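Local coordinates for protein dihydroorotase (Campylobacter jejuni subsp. jejuni, PDB 3PNU) that probably catalyses the reversible cyclisation of N-carbamoyl-L-aspartate to dihydroorotate in pyrimidine biosynthesis, as a zinc-dependent homodimeric hydrolase, at residues 73-76 with 77-81; 191-194 with 195-199; 309-313 with 314-318; 332-335 with 336-339. All coordinates share one frame; numbering follows the deposited sequence.

Contact 1 of 4, residues 73-76 with 77-81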
loop_
_atom_site.group_PDB
_atom_site.type_symbol
_atom_site.label_atom_id
_atom_site.label_comp_id
_atom_site.label_asym_id
_atom_site.label_seq_id
_atom_site.Cartn_x
_atom_site.Cartn_y
_atom_site.Cartn_z
ATOM N N LEU A 73 35.727 -0.777 0.128
ATOM C CA LEU A 73 35.180 -0.518 1.470
ATOM C C LEU A 73 36.016 0.569 2.141
ATOM O O LEU A 73 35.470 1.536 2.668
ATOM C CB LEU A 73 35.171 -1.808 2.304
ATOM C CG LEU A 73 34.522 -1.822 3.694
ATOM C CD1 LEU A 73 33.016 -1.654 3.605
ATOM C CD2 LEU A 73 34.832 -3.122 4.394
ATOM N N LYS A 74 37.343 0.412 2.109
ATOM C CA LYS A 74 38.253 1.428 2.675
ATOM C C LYS A 74 37.977 2.766 2.008
ATOM O O LYS A 74 37.828 3.790 2.674
ATOM C CB LYS A 74 39.733 1.068 2.446
ATOM C CG LYS A 74 40.738 2.114 3.028
ATOM C CD LYS A 74 42.185 1.974 2.457
ATOM C CE LYS A 74 42.862 0.622 2.768
ATOM N NZ LYS A 74 43.096 0.397 4.232
ATOM N N ALA A 75 37.910 2.737 0.681
ATOM C CA ALA A 75 37.652 3.929 -0.110
ATOM C C ALA A 75 36.380 4.639 0.356
ATOM O O ALA A 75 36.390 5.844 0.588
ATOM C CB ALA A 75 37.554 3.555 -1.594
ATOM N N TYR A 76 35.290 3.881 0.506
ATOM C CA TYR A 76 33.991 4.437 0.949
ATOM C C TYR A 76 34.083 4.974 2.374
ATOM O O TYR A 76 33.551 6.047 2.687
ATOM C CB TYR A 76 32.905 3.359 0.818
ATOM C CG TYR A 76 31.511 3.760 1.247
ATOM C CD1 TYR A 76 30.970 4.986 0.874
ATOM C CD2 TYR A 76 30.699 2.875 1.957
ATOM C CE1 TYR A 76 29.692 5.353 1.247
ATOM C CE2 TYR A 76 29.398 3.223 2.323
ATOM C CZ TYR A 76 28.902 4.459 1.969
ATOM O OH TYR A 76 27.629 4.816 2.328
ATOM N N LYS A 77 34.768 4.223 3.234
ATOM C CA LYS A 77 34.978 4.646 4.624
ATOM C C LYS A 77 35.647 6.016 4.627
ATOM O O LYS A 77 35.177 6.950 5.290
ATOM C CB LYS A 77 35.848 3.643 5.379
ATOM C CG LYS A 77 36.079 4.005 6.847
ATOM C CD LYS A 77 36.823 2.893 7.596
ATOM C CE LYS A 77 36.905 3.188 9.084
ATOM N NZ LYS A 77 37.640 2.135 9.839
ATOM N N MET A 78 36.741 6.137 3.871
ATOM C CA MET A 78 37.441 7.411 3.797
ATOM C C MET A 78 36.447 8.496 3.433
ATOM O O MET A 78 36.390 9.537 4.095
ATOM C CB MET A 78 38.599 7.383 2.779
ATOM C CG MET A 78 39.775 6.445 3.143
ATOM S SD MET A 78 40.568 6.755 4.765
ATOM C CE MET A 78 41.855 5.476 4.773
ATOM N N ARG A 79 35.643 8.245 2.397
ATOM C CA ARG A 79 34.654 9.235 1.957
ATOM C C ARG A 79 33.704 9.592 3.096
ATOM O O ARG A 79 33.381 10.759 3.290
ATOM C CB ARG A 79 33.874 8.762 0.712
ATOM C CG ARG A 79 34.735 8.519 -0.525
ATOM C CD ARG A 79 33.900 8.415 -1.822
ATOM N NE ARG A 79 33.087 7.205 -1.918
ATOM C CZ ARG A 79 33.532 6.044 -2.395
ATOM N NH1 ARG A 79 34.788 5.920 -2.799
ATOM N NH2 ARG A 79 32.732 4.990 -2.454
ATOM N N ILE A 80 33.272 8.589 3.859
ATOM C CA ILE A 80 32.374 8.843 4.991
ATOM C C ILE A 80 33.073 9.726 6.013
ATOM O O ILE A 80 32.516 10.729 6.452
ATOM C CB ILE A 80 31.879 7.544 5.698
ATOM C CG1 ILE A 80 31.133 6.639 4.716
ATOM C CG2 ILE A 80 30.952 7.903 6.855
ATOM C CD1 ILE A 80 30.793 5.294 5.253
ATOM N N LEU A 81 34.293 9.354 6.386
ATOM C CA LEU A 81 35.061 10.134 7.373
ATOM C C LEU A 81 35.212 11.609 6.991
ATOM O O LEU A 81 35.091 12.484 7.848
ATOM C CB LEU A 81 36.421 9.494 7.633
ATOM C CG LEU A 81 36.354 8.163 8.384
ATOM C CD1 LEU A 81 37.754 7.555 8.474
ATOM C CD2 LEU A 81 35.729 8.335 9.782
#
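Y76 and I80 carry the apolar part of this contact, one turn apart on helix 70-84. The CD1 branch of I80 sits over one face of the Y76 ring, 3.9 Å from its centroid and 13° off the ring normal. This is a CH-pi contact. Y76 holds CG anti to its own backbone nitrogen (chi1 179°), which turns the ring toward the next turn, where I80 CD1 covers one face. K74 and M78 run side by side, and K74 CG meets M78 CE at 3.9 Å.

R79 makes the contact on the other flank. Its chain bends at chi3 and brings the guanidinium back over the preceding turn. The flat group lies with one face above Y76 CA, and R79 NH2 comes within 3.7 Å of Y76 CB. The two side chains cross at about a right angle, with the ring and guanidinium planes 39° apart. R79 NH2 also forms a salt bridge with D39 OD2.

The backbone bonds are regular. K77 N, M78 N, R79 N and I80 N donate to the carbonyls of L73, K74, A75 and Y76.

L43, I59 and M93 pack on Y76 and I80, within the unit of strand 56-59, helix 70-84 and strand 90-93. The chemistry implies an amphipathic helix: its aromatic and aliphatic side faces the barrel, and the paired R79 charge lies beside it.

Contact 2 of 4, residues 191-194 with 195-199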
loop_
_atom_site.group_PDB
_atom_site.type_symbol
_atom_site.label_atom_id
_atom_site.label_comp_id
_atom_site.label_asym_id
_atom_site.label_seq_id
_atom_site.Cartn_x
_atom_site.Cartn_y
_atom_site.Cartn_z
ATOM N N THR A 191 9.369 -6.236 11.432
ATOM C CA THR A 191 8.094 -5.555 11.353
ATOM C C THR A 191 6.884 -6.419 11.644
ATOM O O THR A 191 5.777 -5.971 11.458
ATOM C CB THR A 191 7.918 -5.051 9.930
ATOM O OG1 THR A 191 7.882 -6.178 9.041
ATOM C CG2 THR A 191 9.097 -4.110 9.535
ATOM N N THR A 192 7.093 -7.646 12.091
ATOM C CA THR A 192 6.006 -8.564 12.333
ATOM C C THR A 192 6.074 -9.218 13.699
ATOM O O THR A 192 7.150 -9.402 14.286
ATOM C CB THR A 192 6.066 -9.741 11.344
ATOM O OG1 THR A 192 7.285 -10.467 11.550
ATOM C CG2 THR A 192 5.980 -9.265 9.880
ATOM N N LYS A 193 4.914 -9.607 14.190
ATOM C CA LYS A 193 4.828 -10.322 15.442
ATOM C C LYS A 193 5.531 -11.672 15.269
ATOM O O LYS A 193 6.149 -12.187 16.193
ATOM C CB LYS A 193 3.371 -10.500 15.819
ATOM C CG LYS A 193 3.129 -11.189 17.164
ATOM C CD LYS A 193 1.664 -11.128 17.517
ATOM C CE LYS A 193 1.354 -11.904 18.786
ATOM N NZ LYS A 193 -0.095 -11.800 19.132
ATOM N N THR A 194 5.456 -12.233 14.068
ATOM C CA THR A 194 6.109 -13.493 13.801
ATOM C C THR A 194 7.589 -13.426 14.149
ATOM O O THR A 194 8.108 -14.343 14.768
ATOM C CB THR A 194 6.000 -13.901 12.311
ATOM O OG1 THR A 194 4.627 -13.868 11.897
ATOM C CG2 THR A 194 6.589 -15.298 12.077
ATOM N N LEU A 195 8.275 -12.354 13.759
ATOM C CA LEU A 195 9.716 -12.284 14.041
ATOM C C LEU A 195 9.982 -11.831 15.471
ATOM O O LEU A 195 11.008 -12.174 16.056
ATOM C CB LEU A 195 10.488 -11.473 12.989
ATOM C CG LEU A 195 10.462 -12.090 11.584
ATOM C CD1 LEU A 195 11.432 -11.369 10.643
ATOM C CD2 LEU A 195 10.819 -13.604 11.604
ATOM N N CYS A 196 9.067 -11.072 16.047
ATOM C CA CYS A 196 9.218 -10.727 17.453
ATOM C C CYS A 196 9.249 -12.021 18.257
ATOM O O CYS A 196 10.067 -12.176 19.133
ATOM C CB CYS A 196 8.085 -9.841 17.950
ATOM S SG CYS A 196 8.128 -8.218 17.203
ATOM N N GLU A 197 8.364 -12.948 17.937
ATOM C CA GLU A 197 8.299 -14.239 18.645
ATOM C C GLU A 197 9.465 -15.155 18.340
ATOM O O GLU A 197 10.048 -15.720 19.259
ATOM C CB GLU A 197 6.972 -14.947 18.346
ATOM C CG GLU A 197 5.789 -14.224 19.008
ATOM C CD GLU A 197 4.421 -14.786 18.646
ATOM O OE1 GLU A 197 4.324 -15.741 17.838
ATOM O OE2 GLU A 197 3.426 -14.246 19.180
ATOM N N LEU A 198 9.819 -15.283 17.060
ATOM C CA LEU A 198 10.929 -16.145 16.647
ATOM C C LEU A 198 12.242 -15.737 17.322
ATOM O O LEU A 198 13.091 -16.566 17.564
ATOM C CB LEU A 198 11.120 -16.115 15.126
ATOM C CG LEU A 198 12.111 -17.125 14.523
ATOM C CD1 LEU A 198 11.561 -18.584 14.578
ATOM C CD2 LEU A 198 12.434 -16.765 13.099
ATOM N N LEU A 199 12.394 -14.453 17.611
ATOM C CA LEU A 199 13.575 -13.922 18.266
ATOM C C LEU A 199 13.874 -14.656 19.579
ATOM O O LEU A 199 15.039 -14.843 19.934
ATOM C CB LEU A 199 13.360 -12.441 18.564
ATOM C CG LEU A 199 14.489 -11.596 19.139
ATOM C CD1 LEU A 199 15.738 -11.560 18.236
ATOM C CD2 LEU A 199 13.983 -10.148 19.395
#
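T192 OG1 accepts from L195 N at 3.1 Å, with an N-H...O angle of 154°. A chi1 of 62° puts this hydroxyl between the backbone nitrogen and the carbonyl carbon, where it can turn toward the first helical turn. The hydroxyl is also hydrogen-bonded to E166. T192 O takes the next bond, from C196 N at 3.1 Å, and a weak one from L195 N. Further on, E197 N donates to K193 O at 2.9 Å, and L198 N donates to T194 O at 3.0 Å.

T192 is thus the N-cap of helix 193-201, which joins parallel strands 185-187 and 205-209 in a beta-alpha-beta unit of the TIM barrel. The cap occupies the turn that follows strand 185-187. Two of its neighbours add polar links: K193 N is bonded to D241, and the T194 hydroxyl is bonded to S167.

On the outer side, K193 and E197 are one turn apart. The lysine chain is extended, and K193 CE passes 3.2 Å from E197 OE2. K193 NZ itself stays 4.3 Å from E197 OE2, too far for a salt bridge, so any attraction is probably modest.

The packing lies on the buried sides. L195 CG rests 3.6 Å from T192 OG1, covering the capping hydroxyl with aliphatic carbon. L195 and L198 pack on Y173 of helix 170-179. C196 meets A244, L245 and L248 of helix 239-250.

Contact 3 of 4, residues 309-313 with 314-318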
loop_
_atom_site.group_PDB
_atom_site.type_symbol
_atom_site.label_atom_id
_atom_site.label_comp_id
_atom_site.label_asym_id
_atom_site.label_seq_id
_atom_site.Cartn_x
_atom_site.Cartn_y
_atom_site.Cartn_z
ATOM N N ASN A 309 22.288 -2.496 24.725
ATOM C CA ASN A 309 22.033 -3.828 24.188
ATOM C C ASN A 309 23.088 -4.172 23.155
ATOM O O ASN A 309 23.698 -5.241 23.198
ATOM C CB ASN A 309 20.629 -3.949 23.584
ATOM C CG ASN A 309 19.521 -3.847 24.632
ATOM O OD1 ASN A 309 19.799 -3.647 25.808
ATOM N ND2 ASN A 309 18.250 -3.981 24.196
ATOM N N THR A 310 23.308 -3.256 22.223
ATOM C CA THR A 310 24.310 -3.468 21.214
ATOM C C THR A 310 25.661 -3.635 21.889
ATOM O O THR A 310 26.385 -4.567 21.589
ATOM C CB THR A 310 24.403 -2.283 20.264
ATOM O OG1 THR A 310 23.178 -2.158 19.535
ATOM C CG2 THR A 310 25.553 -2.464 19.303
ATOM N N CYS A 311 25.994 -2.740 22.811
ATOM C CA CYS A 311 27.297 -2.817 23.501
ATOM C C CYS A 311 27.522 -4.161 24.171
ATOM O O CYS A 311 28.608 -4.713 24.076
ATOM C CB CYS A 311 27.500 -1.665 24.493
ATOM S SG CYS A 311 27.786 -0.075 23.662
ATOM N N LYS A 312 26.497 -4.692 24.815
ATOM C CA LYS A 312 26.615 -5.983 25.492
ATOM C C LYS A 312 26.741 -7.156 24.506
ATOM O O LYS A 312 27.554 -8.044 24.702
ATOM C CB LYS A 312 25.430 -6.206 26.436
ATOM C CG LYS A 312 25.532 -7.515 27.179
ATOM C CD LYS A 312 24.489 -7.649 28.256
ATOM C CE LYS A 312 24.691 -8.947 29.024
ATOM N NZ LYS A 312 23.782 -8.990 30.198
ATOM N N ILE A 313 25.942 -7.130 23.443
ATOM C CA ILE A 313 25.946 -8.165 22.416
ATOM C C ILE A 313 27.282 -8.324 21.718
ATOM O O ILE A 313 27.727 -9.450 21.461
ATOM C CB ILE A 313 24.868 -7.870 21.356
ATOM C CG1 ILE A 313 23.487 -8.109 21.964
ATOM C CG2 ILE A 313 25.081 -8.751 20.110
ATOM C CD1 ILE A 313 22.338 -7.642 21.107
ATOM N N TYR A 314 27.928 -7.204 21.416
ATOM C CA TYR A 314 29.206 -7.233 20.695
ATOM C C TYR A 314 30.452 -6.914 21.540
ATOM O O TYR A 314 31.559 -7.089 21.052
ATOM C CB TYR A 314 29.175 -6.269 19.489
ATOM C CG TYR A 314 28.130 -6.590 18.452
ATOM C CD1 TYR A 314 26.931 -5.892 18.411
ATOM C CD2 TYR A 314 28.323 -7.618 17.523
ATOM C CE1 TYR A 314 25.971 -6.184 17.476
ATOM C CE2 TYR A 314 27.358 -7.918 16.589
ATOM C CZ TYR A 314 26.179 -7.187 16.569
ATOM O OH TYR A 314 25.192 -7.459 15.643
ATOM N N ASP A 315 30.277 -6.472 22.787
ATOM C CA ASP A 315 31.404 -6.095 23.675
ATOM C C ASP A 315 32.118 -4.901 23.133
ATOM O O ASP A 315 33.306 -4.955 22.848
ATOM C CB ASP A 315 32.429 -7.212 23.847
ATOM C CG ASP A 315 32.149 -8.090 25.032
ATOM O OD1 ASP A 315 31.584 -7.591 26.029
ATOM O OD2 ASP A 315 32.520 -9.282 24.963
ATOM N N LEU A 316 31.383 -3.822 22.965
ATOM C CA LEU A 316 31.967 -2.615 22.453
ATOM C C LEU A 316 32.504 -1.777 23.609
ATOM O O LEU A 316 32.037 -1.883 24.748
ATOM C CB LEU A 316 30.925 -1.810 21.688
ATOM C CG LEU A 316 30.204 -2.532 20.564
ATOM C CD1 LEU A 316 29.192 -1.574 19.979
ATOM C CD2 LEU A 316 31.153 -3.051 19.502
ATOM N N LYS A 317 33.489 -0.950 23.294
ATOM C CA LYS A 317 34.080 -0.047 24.246
ATOM C C LYS A 317 34.381 1.272 23.557
ATOM O O LYS A 317 34.577 1.300 22.341
ATOM C CB LYS A 317 35.339 -0.671 24.846
ATOM C CG LYS A 317 34.993 -1.772 25.799
ATOM C CD LYS A 317 36.169 -2.246 26.593
ATOM C CE LYS A 317 35.685 -3.175 27.677
ATOM N NZ LYS A 317 34.750 -2.481 28.601
ATOM N N PHE A 318 34.423 2.353 24.332
ATOM C CA PHE A 318 34.667 3.688 23.771
ATOM C C PHE A 318 35.826 4.450 24.441
ATOM O O PHE A 318 35.886 4.545 25.663
ATOM C CB PHE A 318 33.394 4.515 23.898
ATOM C CG PHE A 318 32.171 3.822 23.362
ATOM C CD1 PHE A 318 31.748 4.031 22.049
ATOM C CD2 PHE A 318 31.441 2.949 24.171
ATOM C CE1 PHE A 318 30.620 3.386 21.554
ATOM C CE2 PHE A 318 30.313 2.306 23.679
ATOM C CZ PHE A 318 29.903 2.525 22.368
HETATM O O HOH W 1 29.346 -8.478 26.865
#
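The Y314 ring has I313 CG2 over one face, 3.8 Å from its centroid and 13° off the normal. This is a CH-pi contact between consecutive residues whose side chains lie alongside and point the same way. I313 holds CG2 anti to its backbone nitrogen, which brings that methyl over the ring while CG1 leads elsewhere. At the ring's edge, near its plane, is T310 O. T310 CG2 touches Y314 CD1 at 3.8 Å. F113 meets the same ring edge-to-face.

The F318 ring is approached at its edge. C311 SG lies in the ring plane, 3.5 Å from F318 CE2, and forms a sulfur-aromatic contact. L316 packs back on the helix: L316 CD1 touches T310 CG2 at 3.8 Å, and L316 CB lies near C311 SG. L31 of strand 31-35 packs on T310, C311 and L316.

The helix ends at Y314. Y314 N donates to T310 O in the last regular bond. D315 then turns to positive phi (65°). C311 O receives L316 N at 3.1 Å, on a lone pair and in the carbonyl plane, and a weak bond from D315 N. A water donates to both K312 O and D315 OD1, bridging the last turn to the aspartate side chain.

The 6→1 bond from L316 N to C311 O and the positive phi at D315 are typical of a helix C-terminus. Here it ends helix 299-314, next to barrel strands 31-35 and 256-258, and sends the chain toward strand 323-327.

Contact 4 of 4, residues 332-335 with 336-339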
loop_
_atom_site.group_PDB
_atom_site.type_symbol
_atom_site.label_atom_id
_atom_site.label_comp_id
_atom_site.label_asym_id
_atom_site.label_seq_id
_atom_site.Cartn_x
_atom_site.Cartn_y
_atom_site.Cartn_z
ATOM N N GLN A 332 10.400 22.986 14.657
ATOM C CA GLN A 332 9.748 22.500 13.454
ATOM C C GLN A 332 10.773 21.841 12.567
ATOM O O GLN A 332 11.883 22.347 12.407
ATOM C CB GLN A 332 9.071 23.630 12.690
ATOM C CG GLN A 332 8.214 23.113 11.545
ATOM C CD GLN A 332 7.518 24.212 10.771
ATOM O OE1 GLN A 332 8.024 25.333 10.656
ATOM N NE2 GLN A 332 6.353 23.887 10.211
ATOM N N VAL A 333 10.385 20.721 11.968
ATOM C CA VAL A 333 11.283 19.974 11.132
ATOM C C VAL A 333 11.316 20.570 9.734
ATOM O O VAL A 333 10.274 20.775 9.121
ATOM C CB VAL A 333 10.857 18.474 11.048
ATOM C CG1 VAL A 333 11.895 17.655 10.245
ATOM C CG2 VAL A 333 10.661 17.879 12.449
ATOM N N PRO A 334 12.524 20.847 9.216
ATOM C CA PRO A 334 12.641 21.372 7.863
ATOM C C PRO A 334 11.888 20.512 6.875
ATOM O O PRO A 334 11.785 19.305 7.058
ATOM C CB PRO A 334 14.141 21.285 7.568
ATOM C CG PRO A 334 14.799 21.327 8.899
ATOM C CD PRO A 334 13.831 20.733 9.888
ATOM N N ASN A 335 11.365 21.133 5.832
ATOM C CA ASN A 335 10.629 20.404 4.823
ATOM C C ASN A 335 11.588 19.724 3.850
ATOM O O ASN A 335 11.180 18.873 3.065
ATOM C CB ASN A 335 9.664 21.350 4.099
ATOM C CG ASN A 335 8.633 21.967 5.044
ATOM O OD1 ASN A 335 8.308 21.405 6.091
ATOM N ND2 ASN A 335 8.121 23.125 4.674
ATOM N N VAL A 336 12.865 20.087 3.924
ATOM C CA VAL A 336 13.883 19.505 3.056
ATOM C C VAL A 336 15.290 19.802 3.602
ATOM O O VAL A 336 15.485 20.754 4.348
ATOM C CB VAL A 336 13.756 20.070 1.606
ATOM C CG1 VAL A 336 13.989 21.579 1.604
ATOM C CG2 VAL A 336 14.723 19.376 0.640
ATOM N N TYR A 337 16.259 18.969 3.256
ATOM C CA TYR A 337 17.641 19.207 3.644
ATOM C C TYR A 337 18.406 19.365 2.328
ATOM O O TYR A 337 18.808 18.397 1.699
ATOM C CB TYR A 337 18.179 18.094 4.556
ATOM C CG TYR A 337 17.664 18.191 5.998
ATOM C CD1 TYR A 337 18.430 18.805 6.990
ATOM C CD2 TYR A 337 16.422 17.689 6.358
ATOM C CE1 TYR A 337 17.972 18.902 8.308
ATOM C CE2 TYR A 337 15.955 17.787 7.672
ATOM C CZ TYR A 337 16.741 18.392 8.638
ATOM O OH TYR A 337 16.292 18.496 9.929
ATOM N N GLU A 338 18.583 20.621 1.936
ATOM C CA GLU A 338 19.171 21.004 0.651
ATOM C C GLU A 338 20.675 21.209 0.579
ATOM O O GLU A 338 21.400 21.193 1.568
ATOM C CB GLU A 338 18.524 22.339 0.216
ATOM C CG GLU A 338 17.043 22.258 -0.133
ATOM C CD GLU A 338 16.327 23.608 -0.050
ATOM O OE1 GLU A 338 16.372 24.241 1.029
ATOM O OE2 GLU A 338 15.683 24.010 -1.044
ATOM N N ASP A 339 21.100 21.399 -0.660
ATOM C CA ASP A 339 22.454 21.745 -1.007
ATOM C C ASP A 339 22.500 21.934 -2.542
ATOM O O ASP A 339 21.461 22.035 -3.212
ATOM C CB ASP A 339 23.502 20.736 -0.470
ATOM C CG ASP A 339 23.618 19.477 -1.307
ATOM O OD1 ASP A 339 24.627 18.758 -1.133
ATOM O OD2 ASP A 339 22.735 19.214 -2.148
#
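P334 lies over the Y337 ring, its pyrrolidine spread from the ring face out to the hydroxyl end. P334 CB is 4.3 Å from the ring centroid and 25° off the normal, a loose CH-pi contact over one face. The closer approach is farther along the ring. P334 CG comes within 3.5 Å of Y337 CZ, and P334 CD within 3.3 Å of Y337 OH. The two side chains therefore overlap most at the hydroxyl end of the ring, and the proline is offset from the ring centre.

Y337 sets CG anti to its carbonyl carbon, beside the backbone nitrogen (chi1 -76°). This swings the ring back along the chain, toward P334 three residues earlier. V333 CG1 lies at the far end, only just within touch of Y337 OH at 4.5 Å.

N335 and V336 form the link between the partners. Their side chains lead away from the proline-tyrosine pair. N335 has near-helical backbone angles, while V336 is extended, and the chain bends between them. No hydrogen bond joins 332-335 to 336-339, so the local contact rests on packing.

Other parts of the chain complete the setting. P283, P346 and L49 touch Y337. The backbone of V333 bonds to G350 and E351, and that of Y337 to V344. The arrangement is a proline-aromatic contact across a bend between strand 331-332 and the weakly bonded strand 337-338: 331-332 edges the antiparallel sheet that also contains 352-357, and 337-338 pairs antiparallel with 343-344.

Overall arrangement
The four contacts follow one another along the chain, and none touches another. Contacts 1 and 2 lie on opposite sides of the chain's centre, their centres 34 Å apart, and each belongs to a beta-alpha-beta unit of the barrel. Contacts 2 and 3 come nearest, about 8 Å between closest atoms. Contacts 1, 2 and 3 each come within about 11 Å of a zinc ion or a zinc ligand. The side chains of Y76 in contact 1 and L195 in contact 2 are each about 11 Å from a zinc ion. That of T310 in contact 3 is about 10 Å from that of the zinc ligand H34. In contact 4, the side chain of V336 is about 11 Å from that of H265, a predicted substrate-binding residue.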